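Side-chain contacts in UTP-glucose-1-phosphate uridylyltransferase 2 (Trypanosoma brucei, PDB 3GUE), which probably catalyses the reaction of UTP with alpha-D-glucose 1-phosphate that yields UDP-glucose and diphosphate: residues V367-E370 with R371-P374; V398-E401 with E402-G405. One frame throughout, in Å; residues are numbered along the deposited sequence. Where two conformers were deposited one is given.

Interaction 1: V367-E370 with R371-P374; sequences VPRE and RFAP. With UPG (uridine-5'-diphosphate-glucose), chain C.
Arg-369 reaches Phe-372 because its chain bends at chi2 (103°), while the Phe-372 ring leaves with CG trans to its own nitrogen (chi1 -178°). The bend brings Arg-369 NH1 to the ring edge, and the guanidinium and ring planes are 79° apart. Phe-372 CD2 lies over a face of the guanidinium, 3.6 Å from Arg-369 NH2. Pro-374 CD covers the centre of one ring face. Another part of the ring edge meets the bound UDP-glucose, with Phe-372 CE1 3.4 Å from O6'. Phe-372 and Pro-374 thus line the sugar end of the ligand pocket. Water 1 accepts from Arg-369 NE (2.7 Å) and donates to Phe-372 O, which ties the arginine to the backbone. The turn itself is 3-10 in character. Arg-371 N gives a nearly straight bond to Pro-368 O (3.1 Å), and Phe-372 N bonds to Arg-369 O (3.1 Å). Arg-371 runs extended past Val-367, crossing it at about a right angle, to salt bridges with Asp-228 and Glu-245. Arg-369 NH2 pairs with Asp-253. The turn follows strand 362-366, an outermost strand of the central mixed sheet, and packs against strand 242-248 and helix 61-64.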
loop_
_atom_site.group_PDB
_atom_site.type_symbol
_atom_site.label_atom_id
_atom_site.label_comp_id
_atom_site.label_asym_id
_atom_site.label_seq_id
_atom_site.Cartn_x
_atom_site.Cartn_y
_atom_site.Cartn_z
ATOM N N VAL A 367 3.509 1.197 16.440
ATOM C CA VAL A 367 3.999 2.564 16.281
ATOM C C VAL A 367 2.805 3.517 16.397
ATOM O O VAL A 367 1.640 3.090 16.236
ATOM C CB VAL A 367 4.851 2.778 14.963
ATOM C CG1 VAL A 367 6.039 1.802 14.908
ATOM C CG2 VAL A 367 3.983 2.708 13.656
ATOM N N PRO A 368 3.067 4.789 16.761
ATOM C CA PRO A 368 1.970 5.742 16.813
ATOM C C PRO A 368 1.281 5.931 15.434
ATOM O O PRO A 368 1.918 5.829 14.387
ATOM C CB PRO A 368 2.646 7.042 17.257
ATOM C CG PRO A 368 3.949 6.615 17.873
ATOM C CD PRO A 368 4.359 5.399 17.131
ATOM N N ARG A 369 -0.023 6.186 15.461
ATOM C CA ARG A 369 -0.769 6.451 14.240
ATOM C C ARG A 369 -0.158 7.553 13.383
ATOM O O ARG A 369 -0.435 7.599 12.207
ATOM C CB ARG A 369 -2.237 6.795 14.556
ATOM C CG ARG A 369 -3.137 6.801 13.328
ATOM C CD ARG A 369 -3.980 5.542 13.260
ATOM N NE ARG A 369 -4.636 5.367 11.964
ATOM C CZ ARG A 369 -4.896 4.175 11.416
ATOM N NH1 ARG A 369 -4.511 3.067 12.035
ATOM N NH2 ARG A 369 -5.477 4.085 10.233
ATOM N N GLU A 370 0.684 8.440 13.923
ATOM C CA GLU A 370 1.147 9.537 13.065
ATOM C C GLU A 370 2.134 9.067 11.971
ATOM O O GLU A 370 2.491 9.829 11.074
ATOM C CB GLU A 370 1.615 10.768 13.873
ATOM C CG GLU A 370 0.597 11.243 14.956
ATOM C CD GLU A 370 -0.681 11.885 14.400
ATOM O OE1 GLU A 370 -0.567 12.988 13.824
ATOM O OE2 GLU A 370 -1.796 11.309 14.570
ATOM N N ARG A 371 2.508 7.790 12.008
ATOM C CA ARG A 371 3.333 7.202 10.940
ATOM C C ARG A 371 2.568 6.506 9.815
ATOM O O ARG A 371 3.179 5.854 8.959
ATOM C CB ARG A 371 4.350 6.219 11.528
ATOM C CG ARG A 371 5.292 6.863 12.508
ATOM C CD ARG A 371 6.443 5.979 12.827
ATOM N NE ARG A 371 7.272 6.623 13.836
ATOM C CZ ARG A 371 8.363 6.085 14.381
ATOM N NH1 ARG A 371 8.771 4.872 14.030
ATOM N NH2 ARG A 371 9.026 6.764 15.306
ATOM N N PHE A 372 1.243 6.622 9.827
ATOM C CA PHE A 372 0.378 5.849 8.942
ATOM C C PHE A 372 -0.874 6.696 8.590
ATOM O O PHE A 372 -1.748 6.860 9.418
ATOM C CB PHE A 372 0.005 4.514 9.641
ATOM C CG PHE A 372 -0.869 3.585 8.816
ATOM C CD1 PHE A 372 -0.448 3.118 7.569
ATOM C CD2 PHE A 372 -2.086 3.127 9.319
ATOM C CE1 PHE A 372 -1.243 2.256 6.824
ATOM C CE2 PHE A 372 -2.888 2.250 8.583
ATOM C CZ PHE A 372 -2.467 1.807 7.336
ATOM N N ALA A 373 -0.872 7.268 7.375
ATOM C CA ALA A 373 -1.978 7.996 6.754
ATOM C C ALA A 373 -2.273 7.326 5.401
ATOM O O ALA A 373 -1.909 7.866 4.347
ATOM C CB ALA A 373 -1.619 9.485 6.541
ATOM N N PRO A 374 -2.921 6.147 5.427
ATOM C CA PRO A 374 -3.082 5.374 4.192
ATOM C C PRO A 374 -4.158 5.969 3.285
ATOM O O PRO A 374 -5.155 6.545 3.775
ATOM C CB PRO A 374 -3.591 4.015 4.706
ATOM C CG PRO A 374 -4.418 4.387 5.918
ATOM C CD PRO A 374 -3.559 5.470 6.580
HETATM N N1 UPG C . 2.361 -1.562 -5.321
HETATM C C2 UPG C . 3.521 -1.842 -6.072
HETATM N N3 UPG C . 3.505 -2.978 -6.862
HETATM C C4 UPG C . 2.428 -3.828 -6.940
HETATM C C5 UPG C . 1.279 -3.568 -6.182
HETATM C C6 UPG C . 1.234 -2.442 -5.367
HETATM O O2 UPG C . 4.535 -1.130 -6.095
HETATM O O4 UPG C . 2.523 -4.807 -7.693
HETATM C C1C UPG C . 2.324 -0.347 -4.445
HETATM C C2C UPG C . 1.124 0.603 -4.489
HETATM O O2C UPG C . 1.237 1.519 -5.587
HETATM C C3C UPG C . 1.313 1.326 -3.157
HETATM C C4C UPG C . 1.783 0.206 -2.242
HETATM O O4C UPG C . 2.331 -0.838 -3.093
HETATM O O3C UPG C . 2.377 2.268 -3.287
HETATM C C5C UPG C . 0.597 -0.418 -1.436
HETATM O O5C UPG C . -0.324 -1.116 -2.230
HETATM P PA UPG C . -1.910 -1.007 -1.953
HETATM O O1A UPG C . -2.173 0.453 -1.808
HETATM O O2A UPG C . -2.689 -1.789 -2.920
HETATM O O3A UPG C . -2.032 -1.675 -0.454
HETATM P PB UPG C . -2.282 -3.241 -0.087
HETATM O O1B UPG C . -1.275 -4.044 -0.801
HETATM O O2B UPG C . -3.732 -3.596 -0.200
HETATM O O3B UPG C . -2.009 -3.162 1.492
HETATM C "C1'" UPG C . -0.652 -2.828 1.963
HETATM C "C2'" UPG C . -0.131 -3.977 2.814
HETATM C "C3'" UPG C . -1.119 -4.191 3.954
HETATM C "C4'" UPG C . -1.195 -2.905 4.794
HETATM C "C5'" UPG C . -1.608 -1.706 3.903
HETATM C "C6'" UPG C . -1.383 -0.405 4.629
HETATM O "O2'" UPG C . -0.020 -5.189 2.044
HETATM O "O3'" UPG C . -0.719 -5.321 4.709
HETATM O "O4'" UPG C . -2.122 -3.057 5.858
HETATM O "O5'" UPG C . -0.798 -1.598 2.700
HETATM O "O6'" UPG C . -2.105 0.635 3.965
HETATM O O HOH W 1 -4.297 7.205 9.968
#

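Interaction 2: V398-E401 with E402-G405; sequences VLCE and ERNG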
loop_
_atom_site.group_PDB
_atom_site.type_symbol
_atom_site.label_atom_id
_atom_site.label_comp_id
_atom_site.label_asym_id
_atom_site.label_seq_id
_atom_site.Cartn_x
_atom_site.Cartn_y
_atom_site.Cartn_z
ATOM N N VAL A 398 -0.117 14.015 8.699
ATOM C CA VAL A 398 -0.435 13.340 9.971
ATOM C C VAL A 398 -1.834 13.749 10.458
ATOM O O VAL A 398 -2.280 14.876 10.244
ATOM C CB VAL A 398 0.585 13.699 11.070
ATOM C CG1 VAL A 398 2.029 13.277 10.642
ATOM C CG2 VAL A 398 0.522 15.172 11.376
ATOM N N LEU A 399 -2.505 12.810 11.115
ATOM C CA LEU A 399 -3.835 13.039 11.647
ATOM C C LEU A 399 -3.731 14.161 12.679
ATOM O O LEU A 399 -2.749 14.242 13.424
ATOM C CB LEU A 399 -4.366 11.746 12.305
ATOM C CG LEU A 399 -5.807 11.761 12.811
ATOM C CD1 LEU A 399 -6.795 11.789 11.671
ATOM C CD2 LEU A 399 -6.036 10.532 13.679
ATOM N N CYS A 400 -4.718 15.044 12.669
ATOM C CA CYS A 400 -4.841 16.126 13.624
ATOM C C CYS A 400 -4.970 15.635 15.069
ATOM O O CYS A 400 -5.471 14.520 15.343
ATOM C CB CYS A 400 -6.023 17.035 13.258
ATOM S SG CYS A 400 -7.672 16.286 13.462
ATOM N N GLU A 401 -4.538 16.496 15.988
ATOM C CA GLU A 401 -4.461 16.176 17.406
ATOM C C GLU A 401 -5.827 15.882 18.023
ATOM O O GLU A 401 -5.976 14.992 18.865
ATOM C CB GLU A 401 -3.776 17.318 18.162
ATOM C CG GLU A 401 -3.112 16.891 19.450
ATOM C CD GLU A 401 -3.088 17.995 20.515
ATOM O OE1 GLU A 401 -3.084 19.200 20.157
ATOM O OE2 GLU A 401 -3.072 17.654 21.721
ATOM N N GLU A 402 -6.829 16.629 17.601
ATOM C CA GLU A 402 -8.156 16.511 18.193
ATOM C C GLU A 402 -8.896 15.220 17.819
ATOM O O GLU A 402 -9.911 14.901 18.437
ATOM C CB GLU A 402 -8.997 17.746 17.868
ATOM C CG GLU A 402 -9.336 17.899 16.386
ATOM C CD GLU A 402 -10.247 19.084 16.133
ATOM O OE1 GLU A 402 -11.323 19.170 16.768
ATOM O OE2 GLU A 402 -9.873 19.940 15.304
ATOM N N ARG A 403 -8.407 14.505 16.795
ATOM C CA ARG A 403 -8.957 13.176 16.470
ATOM C C ARG A 403 -8.382 12.040 17.342
ATOM O O ARG A 403 -8.675 10.862 17.106
ATOM C CB ARG A 403 -8.888 12.862 14.966
ATOM C CG ARG A 403 -9.897 13.669 14.111
ATOM C CD ARG A 403 -11.386 13.198 14.165
ATOM N NE ARG A 403 -11.898 12.811 15.484
ATOM C CZ ARG A 403 -12.392 13.645 16.405
ATOM N NH1 ARG A 403 -12.450 14.952 16.190
ATOM N NH2 ARG A 403 -12.813 13.166 17.567
ATOM N N ASN A 404 -7.602 12.423 18.361
ATOM C CA ASN A 404 -7.060 11.492 19.372
ATOM C C ASN A 404 -6.542 10.150 18.833
ATOM O O ASN A 404 -6.746 9.098 19.452
ATOM C CB ASN A 404 -8.043 11.302 20.560
ATOM C CG ASN A 404 -9.418 10.760 20.139
ATOM O OD1 ASN A 404 -9.583 9.562 19.883
ATOM N ND2 ASN A 404 -10.420 11.647 20.099
ATOM N N GLY A 405 -5.869 10.192 17.682
ATOM C CA GLY A 405 -5.315 8.989 17.035
ATOM C C GLY A 405 -6.275 8.188 16.160
ATOM O O GLY A 405 -5.862 7.208 15.539
HETATM O O HOH W 2 -4.300 12.320 16.511
#
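Arg-403 N approaches the Cys-400 carbonyl from above its plane, 57° out of it, and bonds to the oxygen at 3.3 Å. The Glu-401 carbonyl is met in the same manner. Asn-404 N stands 50° out of its plane and 3.1 Å from Glu-401 O. These are the two bonds of a short 3-10 turn. Both are bent, and neither uses an in-plane lone pair. Cys-400 O has a further partner in water 2, which donates to it at 2.8 Å and accepts from Gly-405 N at 2.9 Å. The water bridges Cys-400 O and Gly-405 N across the turn.

The side-chain contacts are made by aliphatic carbons and sulfur. Cys-400 SG is placed between its own nitrogen and carbonyl carbon (chi1 69°), and from there it touches two residues of the turn. Cys-400 SG lies 3.5 Å from Arg-403 CG and 3.7 Å from Glu-402 CG. Leu-399 crosses Arg-403 at a slant. Its CG and both methyls reach Arg-403 CB, and Leu-399 CD2 also presses on the backbone of Gly-405, 3.4 Å from its C atom. The positive phi of Asn-404 and Gly-405 carries the chain back over this leucine. Charged ends point elsewhere. Arg-403 bends at chi2 and chi3, and its NH1 donates to Arg-435 O. Glu-402 OE2 forms a salt bridge with Arg-435 NH1. One residue outside the turn therefore receives both side chains. Leu-399 and Cys-400 are buried, while both glutamates are exposed.

The turn lies away from the UDP-glucose pocket. It leaves strand 397-399, which pairs antiparallel with strand 389-391, and leads on toward strand 409-412 of the four-stranded parallel sheet.

Both contacts are short 3-10 turns closed by two backbone bonds and one bridging water, and each follows a strand. Interaction 1 lies deeper, beside the central sheet and the ligand; its centre is about 13 Å from the centre of the chain. It joins an aromatic ring at the ligand to arginines that form salt bridges with acids outside the turn. The centre of interaction 2 is about 21 Å from the centre of the chain, and there leucine and cysteine are covered but the glutamates are exposed. Its contacts across the turn are aliphatic and sulfur, with no aromatic ring. The centres are about 10 Å apart and the two turns touch: Arg-369 CD lies 3.4 Å from Gly-405 O.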